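Local coordinates for nucleoside-diphosphate-sugar epimerase (Pseudomonas aeruginosa, PDB 2X4G), which probably works as an NAD(P)-dependent enzyme on nucleotide-linked sugars, as an isomerase of the epimerase/dehydratase family, though its substrate and reaction are not firmly established, at residues R232-G236 and E237-L241; M248-L251 and T252-I255; A330-W333 and F334-N337. One frame throughout, in Å; residues are numbered along the deposited sequence.

Overall arrangement
The three contacts are local ones that follow one another along the chain. Interaction 1 is the turn that leads from helix 219-232 into strand 238-247, on the Rossmann-like half of this epimerase/dehydratase-family fold. The same strand runs on to helix 248-259, which carries interaction 2, yet the two centres are about 30 Å apart. Interaction 3 is the C-terminal end of helix 323-336. Its centre is about 33 Å from that of interaction 1, across the centre of the chain. Interactions 2 and 3 are closer, with centres about 18 Å and nearest atoms about 5 Å apart, because their helices pack together. None of the three contains a bound cofactor or substrate.

Interaction 1. Residues R232-G236 and E237-L241; sequences RGRIG and ERYLL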
loop_
_atom_site.group_PDB
_atom_site.type_symbol
_atom_site.label_atom_id
_atom_site.label_comp_id
_atom_site.label_asym_id
_atom_site.label_seq_id
_atom_site.Cartn_x
_atom_site.Cartn_y
_atom_site.Cartn_z
ATOM N N ARG A 232 21.734 27.116 22.116
ATOM C CA ARG A 232 23.185 26.828 22.219
ATOM C C ARG A 232 23.875 26.206 21.017
ATOM O O ARG A 232 25.088 26.219 20.958
ATOM C CB ARG A 232 23.480 25.921 23.405
ATOM C CG ARG A 232 23.205 26.565 24.736
ATOM C CD ARG A 232 23.431 25.607 25.897
ATOM N NE ARG A 232 22.642 26.014 27.057
ATOM C CZ ARG A 232 22.386 25.247 28.121
ATOM N NH1 ARG A 232 22.844 24.004 28.196
ATOM N NH2 ARG A 232 21.658 25.730 29.120
ATOM N N GLY A 233 23.135 25.652 20.069
ATOM C CA GLY A 233 23.767 25.038 18.905
ATOM C C GLY A 233 24.529 26.002 18.009
ATOM O O GLY A 233 24.220 27.192 17.953
ATOM N N ARG A 234 25.540 25.489 17.317
ATOM C CA ARG A 234 26.189 26.249 16.256
ATOM C C ARG A 234 25.295 26.280 14.997
ATOM O O ARG A 234 24.714 25.270 14.575
ATOM C CB ARG A 234 27.578 25.686 15.929
ATOM C CG ARG A 234 28.540 25.663 17.130
ATOM C CD ARG A 234 30.025 25.517 16.736
ATOM N NE ARG A 234 30.232 24.646 15.563
ATOM C CZ ARG A 234 30.268 23.310 15.578
ATOM N NH1 ARG A 234 30.464 22.648 14.448
ATOM N NH2 ARG A 234 30.096 22.621 16.700
ATOM N N ILE A 235 25.203 27.467 14.413
ATOM C CA ILE A 235 24.363 27.742 13.259
ATOM C C ILE A 235 24.793 26.795 12.161
ATOM O O ILE A 235 25.967 26.673 11.882
ATOM C CB ILE A 235 24.531 29.239 12.771
ATOM C CG1 ILE A 235 24.397 30.264 13.943
ATOM C CG2 ILE A 235 23.554 29.557 11.649
ATOM C CD1 ILE A 235 25.716 30.392 14.982
ATOM N N GLY A 236 23.846 26.088 11.573
ATOM C CA GLY A 236 24.144 25.176 10.480
ATOM C C GLY A 236 24.555 23.770 10.882
ATOM O O GLY A 236 24.830 22.941 10.014
ATOM N N GLU A 237 24.592 23.490 12.186
ATOM C CA GLU A 237 24.969 22.163 12.678
ATOM C C GLU A 237 23.755 21.296 13.037
ATOM O O GLU A 237 22.681 21.804 13.370
ATOM C CB GLU A 237 25.855 22.304 13.904
ATOM C CG GLU A 237 27.194 23.019 13.663
ATOM C CD GLU A 237 28.036 22.320 12.624
ATOM O OE1 GLU A 237 28.539 23.005 11.698
ATOM O OE2 GLU A 237 28.172 21.076 12.721
ATOM N N ARG A 238 23.936 19.983 12.969
ATOM C CA ARG A 238 22.935 19.021 13.455
ATOM C C ARG A 238 23.273 18.608 14.882
ATOM O O ARG A 238 24.444 18.605 15.277
ATOM C CB ARG A 238 22.895 17.770 12.576
ATOM C CG ARG A 238 22.912 18.078 11.089
ATOM C CD ARG A 238 22.310 16.990 10.224
ATOM N NE ARG A 238 23.290 15.969 9.870
ATOM C CZ ARG A 238 23.262 15.222 8.762
ATOM N NH1 ARG A 238 22.308 15.362 7.843
ATOM N NH2 ARG A 238 24.222 14.332 8.568
ATOM N N TYR A 239 22.253 18.276 15.666
ATOM C CA TYR A 239 22.470 17.722 16.995
ATOM C C TYR A 239 21.497 16.592 17.246
ATOM O O TYR A 239 20.287 16.799 17.334
ATOM C CB TYR A 239 22.314 18.794 18.064
ATOM C CG TYR A 239 23.364 19.853 17.980
ATOM C CD1 TYR A 239 23.159 21.003 17.233
ATOM C CD2 TYR A 239 24.579 19.692 18.622
ATOM C CE1 TYR A 239 24.136 21.983 17.158
ATOM C CE2 TYR A 239 25.561 20.657 18.541
ATOM C CZ TYR A 239 25.331 21.801 17.813
ATOM O OH TYR A 239 26.317 22.753 17.741
ATOM N N LEU A 240 22.052 15.386 17.333
ATOM C CA LEU A 240 21.299 14.201 17.698
ATOM C C LEU A 240 20.938 14.221 19.205
ATOM O O LEU A 240 21.800 14.387 20.082
ATOM C CB LEU A 240 22.101 12.963 17.348
ATOM C CG LEU A 240 22.220 12.613 15.867
ATOM C CD1 LEU A 240 23.328 11.583 15.663
ATOM C CD2 LEU A 240 20.856 12.083 15.354
ATOM N N LEU A 241 19.637 14.087 19.471
ATOM C CA LEU A 241 19.090 14.145 20.807
ATOM C C LEU A 241 18.619 12.726 21.086
ATOM O O LEU A 241 17.613 12.310 20.571
ATOM C CB LEU A 241 17.955 15.178 20.867
ATOM C CG LEU A 241 18.335 16.611 20.420
ATOM C CD1 LEU A 241 17.134 17.530 20.393
ATOM C CD2 LEU A 241 19.435 17.212 21.311
#
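The guanidinium of Arg234 carries Glu237 CG over one face, 3.3 Å above the plane and displaced toward its rim, while the hydroxyl of Tyr239 approaches it obliquely. The Tyr239 ring is turned 77° from the guanidinium and makes a cation-pi contact with Lys310. At the edge of this ring, near its plane, sits the backbone N of Arg234, and the CA of Gly233 lies obliquely 3.5 Å from Tyr239 CE1. Arg234 N donates to Tyr239 OH over 2.9 Å in an almost straight bond (172° at the hydrogen), so the ring reaches back across the turn and ties strand to loop. The same hydroxyl is also hydrogen-bonded to Glu314 OE2.

Arg234 and Glu237 are the first and last residues of a type II beta turn with Ile235 and Gly236 at its corners. It is closed by Glu237 N donating to Arg234 O at 3.0 Å, with Gly236 at the third position, where its positive phi suits a residue without a side chain. Arg234 bends at chi3 (-36°), which swings its guanidinium over the Glu237 side chain. Glu237 OE2 forms a salt bridge with Arg234 NH1 at 3.3 Å. Both charged groups are shared with helix 309-315: Arg234 NH2 pairs with Glu314 OE1 and Glu237 OE2 with Lys310, so the Glu314 carboxylate bridges Arg234 and Tyr239.

Helix 219-232 ends just before Gly233, and the turn redirects the chain into strand 238-247. Beside that strand runs 176-185, parallel to it in the mixed sheet, with backbone bonds from Glu237 and Tyr239 to Ile178. Helix 309-315 contributes Lys310 and Glu314 and packs Leu315 on Tyr239.

Interaction 2. Residues M248-L251 and T252-I255; sequences MADL and TRRI
Leu251 and Ile255 meet along the buried side of helix 248-259, running side by side and pointing the same way, with their CD1 atoms 3.8 Å apart. The CG of Leu251 stands opposite its backbone N (chi1 176°), and this swing carries the leucine branch alongside Ile255. Beyond the pair, Leu251 packs on Val216 of strand 213-218 and Ile255 on Leu327 of helix 323-336. Arg254 also lies toward that helix, touching Leu323 and Leu327 and forming a salt bridge from NH1 to Asp324. Thr252 is buried as well: its N donates to Met248 O at 3.0 Å, and its side chain touches Tyr209 of strand 208-210.

These are the i to i+4 bonds of an alpha helix in its first turns, directly after strand 238-247. Arg253 N bonds to Ala249 O at 2.9 Å, whereas Ile255 N to Leu251 O is weak at 3.3 Å. Leu251, Thr252 and Ile255 are buried, while Asp250 and Arg253 lie on the partly exposed side.

On that looser side, Asp250 and Arg253 also lie side by side, joined by an i to i+3 salt bridge. Arg253 NH2 donates to Asp250 OD1 over 3.1 Å in a nearly straight bond (171°). Asp250 OD1 lies close to the guanidinium plane, yet it is met from above the carboxylate plane, the two groups being turned 64° apart. A water accepts from Arg253 NE at 2.9 Å and donates to Asp250 OD1, adding a second link between the two side chains. Arg253 NH1 turns to Glu257 one helical turn on.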
loop_
_atom_site.group_PDB
_atom_site.type_symbol
_atom_site.label_atom_id
_atom_site.label_comp_id
_atom_site.label_asym_id
_atom_site.label_seq_id
_atom_site.Cartn_x
_atom_site.Cartn_y
_atom_site.Cartn_z
ATOM N N MET A 248 14.834 -3.814 18.703
ATOM C CA MET A 248 13.382 -3.874 18.613
ATOM C C MET A 248 12.808 -5.047 19.374
ATOM O O MET A 248 11.669 -4.978 19.833
ATOM C CB MET A 248 12.919 -3.945 17.158
ATOM C CG MET A 248 12.799 -2.598 16.471
ATOM S SD MET A 248 11.335 -1.679 17.030
ATOM C CE MET A 248 12.112 -0.658 18.268
ATOM N N ALA A 249 13.569 -6.135 19.482
ATOM C CA ALA A 249 13.190 -7.259 20.339
ATOM C C ALA A 249 12.960 -6.798 21.781
ATOM O O ALA A 249 11.985 -7.175 22.412
ATOM C CB ALA A 249 14.266 -8.316 20.306
ATOM N N ASP A 250 13.865 -5.973 22.287
ATOM C CA ASP A 250 13.854 -5.567 23.689
ATOM C C ASP A 250 12.831 -4.443 23.968
ATOM O O ASP A 250 12.162 -4.453 24.996
ATOM C CB ASP A 250 15.279 -5.173 24.135
ATOM C CG ASP A 250 16.277 -6.365 24.075
ATOM O OD1 ASP A 250 15.935 -7.488 24.504
ATOM O OD2 ASP A 250 17.421 -6.175 23.608
ATOM N N LEU A 251 12.690 -3.497 23.044
ATOM C CA LEU A 251 11.635 -2.490 23.141
ATOM C C LEU A 251 10.244 -3.128 23.082
ATOM O O LEU A 251 9.329 -2.773 23.837
ATOM C CB LEU A 251 11.762 -1.478 22.009
ATOM C CG LEU A 251 10.658 -0.426 21.957
ATOM C CD1 LEU A 251 10.711 0.381 23.220
ATOM C CD2 LEU A 251 10.785 0.445 20.698
ATOM N N THR A 252 10.081 -4.043 22.146
ATOM C CA THR A 252 8.892 -4.847 22.048
ATOM C C THR A 252 8.635 -5.553 23.348
ATOM O O THR A 252 7.508 -5.598 23.830
ATOM C CB THR A 252 9.098 -5.881 20.936
ATOM O OG1 THR A 252 8.540 -5.349 19.742
ATOM C CG2 THR A 252 8.480 -7.246 21.257
ATOM N N ARG A 253 9.689 -6.112 23.922
ATOM C CA ARG A 253 9.525 -7.000 25.068
ATOM C C ARG A 253 9.239 -6.218 26.349
ATOM O O ARG A 253 8.468 -6.675 27.193
ATOM C CB ARG A 253 10.744 -7.932 25.217
ATOM C CG ARG A 253 10.554 -9.099 26.209
ATOM C CD ARG A 253 11.861 -9.841 26.513
ATOM N NE ARG A 253 13.032 -8.958 26.470
ATOM C CZ ARG A 253 13.366 -8.084 27.423
ATOM N NH1 ARG A 253 12.629 -7.949 28.521
ATOM N NH2 ARG A 253 14.443 -7.321 27.270
ATOM N N ARG A 254 9.812 -5.034 26.489
ATOM C CA ARG A 254 9.650 -4.320 27.742
ATOM C C ARG A 254 8.225 -3.815 27.828
ATOM O O ARG A 254 7.565 -3.944 28.845
ATOM C CB ARG A 254 10.649 -3.174 27.876
ATOM C CG ARG A 254 12.119 -3.581 27.626
ATOM C CD ARG A 254 12.877 -4.026 28.877
ATOM N NE ARG A 254 13.213 -2.907 29.764
ATOM C CZ ARG A 254 14.152 -1.989 29.512
ATOM N NH1 ARG A 254 14.363 -1.007 30.395
ATOM N NH2 ARG A 254 14.872 -2.044 28.381
ATOM N N ILE A 255 7.749 -3.262 26.727
ATOM C CA ILE A 255 6.384 -2.747 26.635
ATOM C C ILE A 255 5.417 -3.869 26.926
ATOM O O ILE A 255 4.504 -3.684 27.710
ATOM C CB ILE A 255 6.094 -2.136 25.231
ATOM C CG1 ILE A 255 6.920 -0.861 25.028
ATOM C CG2 ILE A 255 4.604 -1.853 25.051
ATOM C CD1 ILE A 255 6.983 -0.414 23.607
HETATM O O HOH W 1 13.598 -9.425 23.635
#

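Interaction 3. Residues A330-W333 and F334-N337; sequences AIDW and FRDN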
loop_
_atom_site.group_PDB
_atom_site.type_symbol
_atom_site.label_atom_id
_atom_site.label_comp_id
_atom_site.label_asym_id
_atom_site.label_seq_id
_atom_site.Cartn_x
_atom_site.Cartn_y
_atom_site.Cartn_z
ATOM N N ALA A 330 3.927 7.032 29.313
ATOM C CA ALA A 330 3.182 6.890 28.083
ATOM C C ALA A 330 2.017 5.946 28.304
ATOM O O ALA A 330 0.861 6.284 28.036
ATOM C CB ALA A 330 4.086 6.371 26.974
ATOM N N ILE A 331 2.318 4.758 28.806
ATOM C CA ILE A 331 1.279 3.788 29.090
ATOM C C ILE A 331 0.149 4.405 29.893
ATOM O O ILE A 331 -0.987 4.227 29.542
ATOM C CB ILE A 331 1.826 2.538 29.805
ATOM C CG1 ILE A 331 2.553 1.652 28.793
ATOM C CG2 ILE A 331 0.686 1.731 30.440
ATOM C CD1 ILE A 331 3.325 0.514 29.423
ATOM N N ASP A 332 0.454 5.146 30.943
ATOM C CA ASP A 332 -0.590 5.735 31.785
ATOM C C ASP A 332 -1.417 6.808 31.077
ATOM O O ASP A 332 -2.647 6.871 31.231
ATOM C CB ASP A 332 0.020 6.336 33.055
ATOM C CG ASP A 332 0.475 5.275 34.037
ATOM O OD1 ASP A 332 0.017 4.108 33.939
ATOM O OD2 ASP A 332 1.298 5.611 34.912
ATOM N N TRP A 333 -0.741 7.659 30.314
ATOM C CA TRP A 333 -1.430 8.650 29.530
ATOM C C TRP A 333 -2.424 7.961 28.582
ATOM O O TRP A 333 -3.596 8.349 28.508
ATOM C CB TRP A 333 -0.439 9.540 28.774
ATOM C CG TRP A 333 -1.106 10.739 28.269
ATOM C CD1 TRP A 333 -1.346 11.902 28.945
ATOM C CD2 TRP A 333 -1.674 10.903 26.984
ATOM N NE1 TRP A 333 -2.023 12.801 28.142
ATOM C CE2 TRP A 333 -2.242 12.207 26.931
ATOM C CE3 TRP A 333 -1.766 10.084 25.864
ATOM C CZ2 TRP A 333 -2.895 12.697 25.797
ATOM C CZ3 TRP A 333 -2.430 10.577 24.727
ATOM C CH2 TRP A 333 -2.982 11.870 24.710
ATOM N N PHE A 334 -1.975 6.924 27.877
ATOM C CA PHE A 334 -2.851 6.250 26.924
ATOM C C PHE A 334 -4.060 5.651 27.615
ATOM O O PHE A 334 -5.163 5.702 27.090
ATOM C CB PHE A 334 -2.102 5.159 26.152
ATOM C CG PHE A 334 -1.130 5.689 25.139
ATOM C CD1 PHE A 334 -1.464 6.768 24.319
ATOM C CD2 PHE A 334 0.101 5.113 24.991
ATOM C CE1 PHE A 334 -0.588 7.257 23.395
ATOM C CE2 PHE A 334 0.994 5.608 24.052
ATOM C CZ PHE A 334 0.645 6.685 23.253
ATOM N N ARG A 335 -3.841 5.095 28.798
ATOM C CA ARG A 335 -4.887 4.457 29.549
ATOM C C ARG A 335 -5.928 5.467 30.058
ATOM O O ARG A 335 -7.121 5.232 29.912
ATOM C CB ARG A 335 -4.282 3.663 30.711
ATOM C CG ARG A 335 -5.242 2.628 31.297
ATOM C CD ARG A 335 -4.594 1.820 32.415
ATOM N NE ARG A 335 -3.848 0.654 31.919
ATOM C CZ ARG A 335 -2.569 0.377 32.197
ATOM N NH1 ARG A 335 -1.840 1.176 32.980
ATOM N NH2 ARG A 335 -2.014 -0.719 31.692
ATOM N N ASP A 336 -5.497 6.587 30.635
ATOM C CA ASP A 336 -6.446 7.575 31.171
ATOM C C ASP A 336 -7.349 8.144 30.084
ATOM O O ASP A 336 -8.491 8.550 30.348
ATOM C CB ASP A 336 -5.720 8.729 31.862
ATOM C CG ASP A 336 -4.905 8.265 33.049
ATOM O OD1 ASP A 336 -3.783 8.795 33.265
ATOM O OD2 ASP A 336 -5.375 7.334 33.754
ATOM N N ASN A 337 -6.821 8.180 28.862
ATOM C CA ASN A 337 -7.563 8.694 27.728
ATOM C C ASN A 337 -8.184 7.598 26.877
ATOM O O ASN A 337 -8.725 7.868 25.826
ATOM C CB ASN A 337 -6.671 9.625 26.926
ATOM C CG ASN A 337 -6.188 10.803 27.760
ATOM O OD1 ASN A 337 -5.025 10.882 28.142
ATOM N ND2 ASN A 337 -7.100 11.707 28.079
#
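Four successive i to i+4 backbone bonds join 330-333 to 334-337 at the end of helix 323-336. Phe334 N donates to Ala330 O at 2.9 Å, followed by Arg335 N to Ile331 O at 3.1 Å and Asp336 N to Asp332 O at 2.9 Å. The last, Asn337 N to Trp333 O, spans 3.2 Å, and Asn337 is the first residue to leave helical geometry.

Trp333 and Phe334 form an oblique aromatic pair, their ring centroids 5.8 Å apart and planes at 72°. Phe334 CD1 lies at the edge of the indole, near its plane, 3.7 Å from Trp333 CE3. The neighbours differ in their first torsions, Trp333 CG standing opposite its backbone N (chi1 -165°) and Phe334 CG opposite its carbonyl carbon (chi1 -72°), and this brings Phe334 CD1 to the rim of the indole.

This is the closing turn of an amphipathic helix. Its buried side rests on helix 196-202, where Ile198 meets Ala330, Ile331 and Phe334, and Phe334 also meets the ring of Tyr339. Toward helix 248-259, Ile331 and Arg335 pack on Leu259.

Arg335 runs alongside Ile331, whose CG2 is 3.6 Å from Arg335 NH1. That same nitrogen makes a long salt bridge, 3.6 Å, with Asp332 OD1, which lies at the edge of the guanidinium, near its plane.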